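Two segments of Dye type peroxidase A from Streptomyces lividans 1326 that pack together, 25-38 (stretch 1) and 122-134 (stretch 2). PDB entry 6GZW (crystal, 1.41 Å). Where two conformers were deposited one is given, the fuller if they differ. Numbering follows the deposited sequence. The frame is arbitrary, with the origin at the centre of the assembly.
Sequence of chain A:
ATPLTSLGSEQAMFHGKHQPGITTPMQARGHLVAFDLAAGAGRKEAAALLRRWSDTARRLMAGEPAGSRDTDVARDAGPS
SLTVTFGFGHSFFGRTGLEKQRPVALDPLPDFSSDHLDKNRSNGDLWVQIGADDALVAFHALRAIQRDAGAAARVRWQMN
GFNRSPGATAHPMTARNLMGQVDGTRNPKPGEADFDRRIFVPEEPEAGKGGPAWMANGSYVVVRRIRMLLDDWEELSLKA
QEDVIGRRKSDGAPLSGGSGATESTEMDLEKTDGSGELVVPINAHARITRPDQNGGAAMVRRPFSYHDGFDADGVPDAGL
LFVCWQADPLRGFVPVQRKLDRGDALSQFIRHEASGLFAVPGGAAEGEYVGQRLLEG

Stretch 1 25-38: PMQARGHLVAFDLA
Stretch 2 (122-134) SNGDLWVQIGADD

Two neighbouring strands, 29-37 and 126-132, run antiparallel at 157°, their axes approaching to 4.7 Å. In this register Arg29 faces Ala132, His31 Ile130, Val33 Val128 and Phe35 Leu126 as hydrogen-bonded pairs; Gly30-Gly131, Leu32-Gln129 and Ala34-Trp127 lie between them as non-hydrogen-bonded pairs. Most strand residues keep phi/psi near -125/140; Ala132 (-163/168) is more fully extended, and Leu37 has a phi of only -61° (psi 138°). Side chains alternate between two faces.

Stretch 1 enters as loop. Gln27 (-117/153, chi1 m) places CB 3.7 Å from Ala132 N, and its OE1 occupies the space beside Gly131, where an ideal CB would lie only 2.0 Å away; glycine leaves that room. Ala28 lies at -71/-26, and its N donates a hydrogen bond to Asp133 OD1 (2.9 Å). The carboxylate of Asp133 (m) thus accepts a backbone proton just beyond the ladder, while water bridges its OD2 to Met26 O at 2.7 and 2.8 Å.

The ladder begins at Arg29: its N donates to Ala132 O (2.9 Å), and Ala132 N returns a bond to Arg29 O (3.0 Å). The Arg29 side chain (t, p, t) leads away to a partner elsewhere in the structure. Gly30 and Gly131 bring their CA atoms to 4.4 Å, and Gly30 CA makes a CA-H...O contact with Ile130 O (3.3 Å). At His31 (m, chi2 -70°), N to Ile130 O and Ile130 N to His31 O are both 2.8 Å; Ile130 is m, t. His31 CB packs 4.4 Å from Ile130 CB, while its ND1 is hydrogen-bonded elsewhere in the structure, so the buried imidazole has a polar partner as well as an apolar neighbour.

Leu32 (m, t) turns to the Trp127 face, its CD2 3.7 Å from Gln129 CG and 4.2 Å from Trp127 CZ2. Trp127 is t with chi2 76°, and its buried NE1 finds no partner. On the other face, Val33 (p) meets Val128 (t), CG1 to CB 3.8 Å, branched side chains that suit an extended backbone; Val33 N to Val128 O is 3.0 Å and Val128 N to Val33 O 2.8 Å.

Ala34 is small where the chains are close: its CB lies 3.6 Å from Asn123 O, and an ideal CB on Gly124 would sit 3.0 Å from Ala34 CB. Gly124's phi/psi of 124/155 itself calls for glycine. Phe35 (m, chi2 88°) packs CE1 against Val128 CG2 (3.9 Å) and CB against Leu126 CB (4.2 Å); Phe35 N to Leu126 O is 2.8 Å, Leu126 N to Phe35 O 3.0 Å.

Two aspartates finish the pairing by accepting backbone protons: Asp36 OD1 (m) from Asp125 N (3.1 Å), Asp125 OD2 (m) from Leu37 N (2.8 Å). Leu37 (m, t) reaches Leu126 (m, t), CD2 to CD1 4.4 Å.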

# COMPACT_ATOMS: atom_id res chain seq x y z
N PRO A 25 18.25 4.52 0.24
CA PRO A 25 17.59 3.97 -0.92
C PRO A 25 16.09 4.02 -0.80
O PRO A 25 15.54 4.05 0.31
CB PRO A 25 18.05 2.52 -0.94
CG PRO A 25 19.38 2.55 -0.28
CD PRO A 25 19.17 3.53 0.83
N MET A 26 15.44 3.96 -1.95
CA MET A 26 14.00 3.86 -2.05
C MET A 26 13.44 2.69 -1.26
O MET A 26 14.05 1.62 -1.22
CB MET A 26 13.64 3.69 -3.52
CG MET A 26 14.00 4.92 -4.34
SD MET A 26 12.67 6.14 -4.48
CE MET A 26 12.48 6.76 -2.88
N GLN A 27 12.28 2.91 -0.65
CA GLN A 27 11.59 1.86 0.13
C GLN A 27 10.25 1.53 -0.51
O GLN A 27 9.63 2.40 -1.14
CB GLN A 27 11.36 2.39 1.54
CG GLN A 27 12.65 2.63 2.36
CD GLN A 27 12.52 3.80 3.26
OE1 GLN A 27 11.92 4.83 2.89
NE2 GLN A 27 13.11 3.70 4.46
N ALA A 28 9.79 0.30 -0.29
CA ALA A 28 8.57 -0.20 -0.91
C ALA A 28 7.29 0.44 -0.36
O ALA A 28 6.29 0.48 -1.06
CB ALA A 28 8.47 -1.70 -0.78
N ARG A 29 7.33 0.92 0.88
CA ARG A 29 6.15 1.43 1.55
C ARG A 29 6.47 2.76 2.20
O ARG A 29 7.49 2.88 2.84
CB ARG A 29 5.70 0.43 2.61
CG ARG A 29 4.45 0.81 3.36
CD ARG A 29 3.34 1.21 2.43
NE ARG A 29 2.06 0.99 3.05
CZ ARG A 29 0.90 1.35 2.53
NH1 ARG A 29 0.84 1.98 1.35
NH2 ARG A 29 -0.21 1.08 3.19
N GLY A 30 5.59 3.76 2.00
CA GLY A 30 5.72 5.10 2.58
C GLY A 30 4.43 5.57 3.24
O GLY A 30 3.32 5.28 2.80
N HIS A 31 4.60 6.31 4.34
CA HIS A 31 3.52 7.09 4.92
C HIS A 31 4.09 8.49 5.19
O HIS A 31 5.09 8.62 5.90
CB HIS A 31 3.03 6.49 6.23
CG HIS A 31 2.56 5.07 6.15
ND1 HIS A 31 1.40 4.69 5.51
CD2 HIS A 31 3.10 3.93 6.65
CE1 HIS A 31 1.24 3.38 5.63
NE2 HIS A 31 2.25 2.89 6.34
N LEU A 32 3.45 9.51 4.63
CA LEU A 32 3.78 10.90 4.93
C LEU A 32 2.67 11.44 5.82
O LEU A 32 1.51 11.18 5.54
CB LEU A 32 3.86 11.75 3.68
CG LEU A 32 4.74 11.27 2.52
CD1 LEU A 32 4.83 12.30 1.40
CD2 LEU A 32 6.14 10.89 3.01
N VAL A 33 3.01 12.18 6.87
CA VAL A 33 1.98 12.71 7.76
C VAL A 33 2.40 14.11 8.21
O VAL A 33 3.59 14.35 8.39
CB VAL A 33 1.72 11.73 8.92
CG1 VAL A 33 3.00 11.35 9.64
CG2 VAL A 33 0.65 12.23 9.87
N ALA A 34 1.44 15.03 8.27
CA ALA A 34 1.64 16.34 8.84
C ALA A 34 0.80 16.47 10.10
O ALA A 34 -0.33 15.96 10.16
CB ALA A 34 1.28 17.42 7.82
N PHE A 35 1.35 17.15 11.11
CA PHE A 35 0.67 17.42 12.37
C PHE A 35 0.58 18.93 12.59
O PHE A 35 1.52 19.65 12.21
CB PHE A 35 1.44 16.81 13.54
CG PHE A 35 1.51 15.31 13.54
CD1 PHE A 35 2.52 14.66 12.85
CD2 PHE A 35 0.61 14.54 14.27
CE1 PHE A 35 2.64 13.28 12.84
CE2 PHE A 35 0.72 13.13 14.26
CZ PHE A 35 1.74 12.51 13.54
N ASP A 36 -0.52 19.39 13.19
CA ASP A 36 -0.61 20.75 13.73
C ASP A 36 -0.59 20.74 15.24
O ASP A 36 -1.26 19.92 15.88
CB ASP A 36 -1.86 21.47 13.26
CG ASP A 36 -1.79 21.85 11.79
OD1 ASP A 36 -0.69 22.10 11.29
OD2 ASP A 36 -2.86 21.95 11.15
N LEU A 37 0.18 21.64 15.82
CA LEU A 37 0.19 21.76 17.27
C LEU A 37 -1.19 22.11 17.82
O LEU A 37 -1.92 22.91 17.23
CB LEU A 37 1.23 22.81 17.70
CG LEU A 37 2.69 22.41 17.49
CD1 LEU A 37 3.56 23.63 17.67
CD2 LEU A 37 3.13 21.34 18.44
N ALA A 38 -1.54 21.46 18.92
CA ALA A 38 -2.79 21.70 19.59
C ALA A 38 -2.73 23.02 20.37
O ALA A 38 -1.66 23.52 20.70
CB ALA A 38 -3.08 20.55 20.54
N SER A 122 -2.35 20.28 2.71
CA SER A 122 -1.08 20.95 2.42
C SER A 122 -0.50 21.55 3.70
O SER A 122 -1.23 21.80 4.66
CB SER A 122 -1.30 22.06 1.38
OG SER A 122 -1.71 21.49 0.13
N ASN A 123 0.82 21.75 3.69
CA ASN A 123 1.53 22.49 4.76
C ASN A 123 1.39 21.77 6.10
O ASN A 123 1.33 20.55 6.12
CB ASN A 123 1.06 23.95 4.77
CG ASN A 123 1.09 24.55 3.39
OD1 ASN A 123 0.05 24.98 2.83
ND2 ASN A 123 2.26 24.53 2.79
N GLY A 124 1.38 22.51 7.21
CA GLY A 124 1.36 21.90 8.54
C GLY A 124 2.50 22.39 9.38
O GLY A 124 3.54 22.79 8.86
N ASP A 125 2.32 22.34 10.70
CA ASP A 125 3.42 22.71 11.61
C ASP A 125 4.58 21.74 11.56
O ASP A 125 5.76 22.18 11.61
CB ASP A 125 2.93 22.80 13.06
CG ASP A 125 1.90 23.93 13.31
OD1 ASP A 125 1.90 24.97 12.58
OD2 ASP A 125 1.06 23.73 14.24
N LEU A 126 4.28 20.43 11.47
CA LEU A 126 5.28 19.37 11.58
C LEU A 126 5.06 18.33 10.51
O LEU A 126 3.90 18.01 10.20
CB LEU A 126 5.19 18.69 12.94
CG LEU A 126 5.58 19.54 14.15
CD1 LEU A 126 5.08 18.89 15.42
CD2 LEU A 126 7.09 19.77 14.19
N TRP A 127 6.14 17.77 9.99
CA TRP A 127 6.03 16.70 8.98
C TRP A 127 6.85 15.50 9.42
O TRP A 127 7.94 15.66 9.95
CB TRP A 127 6.56 17.25 7.67
CG TRP A 127 6.61 16.32 6.49
CD1 TRP A 127 5.55 15.88 5.71
CD2 TRP A 127 7.79 15.73 5.93
NE1 TRP A 127 6.03 15.09 4.70
CE2 TRP A 127 7.40 14.98 4.81
CE3 TRP A 127 9.16 15.81 6.26
CZ2 TRP A 127 8.32 14.28 4.00
CZ3 TRP A 127 10.09 15.09 5.47
CH2 TRP A 127 9.67 14.36 4.34
N VAL A 128 6.31 14.29 9.21
CA VAL A 128 7.08 13.08 9.41
C VAL A 128 6.97 12.21 8.17
O VAL A 128 5.86 12.04 7.62
CB VAL A 128 6.57 12.26 10.63
CG1 VAL A 128 7.52 11.11 10.90
CG2 VAL A 128 6.42 13.16 11.84
N GLN A 129 8.12 11.68 7.74
CA GLN A 129 8.18 10.71 6.64
C GLN A 129 8.58 9.36 7.19
O GLN A 129 9.63 9.20 7.82
CB GLN A 129 9.21 11.16 5.60
CG GLN A 129 9.46 10.17 4.46
CD GLN A 129 10.59 10.63 3.57
OE1 GLN A 129 11.75 10.68 3.99
NE2 GLN A 129 10.26 10.99 2.34
N ILE A 130 7.73 8.36 6.94
CA ILE A 130 8.01 7.01 7.35
C ILE A 130 8.11 6.14 6.10
O ILE A 130 7.25 6.22 5.23
CB ILE A 130 6.89 6.49 8.26
CG1 ILE A 130 6.95 7.30 9.55
CG2 ILE A 130 7.05 4.98 8.53
CD1 ILE A 130 5.73 7.21 10.37
N GLY A 131 9.16 5.33 6.02
CA GLY A 131 9.32 4.34 4.97
C GLY A 131 9.98 3.06 5.41
O GLY A 131 10.77 3.06 6.35
N ALA A 132 9.59 1.96 4.77
CA ALA A 132 10.17 0.66 5.01
C ALA A 132 9.82 -0.27 3.88
O ALA A 132 8.93 0.03 3.07
CB ALA A 132 9.67 0.07 6.35
N ASP A 133 10.48 -1.41 3.84
CA ASP A 133 10.17 -2.42 2.82
C ASP A 133 9.13 -3.45 3.24
O ASP A 133 8.79 -4.31 2.43
CB ASP A 133 11.48 -3.10 2.41
CG ASP A 133 12.35 -2.21 1.55
OD1 ASP A 133 11.82 -1.51 0.64
OD2 ASP A 133 13.58 -2.23 1.74
N ASP A 134 8.68 -3.40 4.49
CA ASP A 134 7.55 -4.20 4.97
C ASP A 134 6.42 -3.30 5.42
O ASP A 134 6.62 -2.33 6.17
CB ASP A 134 7.98 -5.11 6.12
CG ASP A 134 6.86 -5.98 6.58
OD1 ASP A 134 6.59 -6.94 5.85
OD2 ASP A 134 6.22 -5.69 7.64
O HOH W 1 15.04 -0.31 0.58
O HOH W 2 12.62 -1.07 -1.81
O HOH W 3 -1.40 24.61 15.21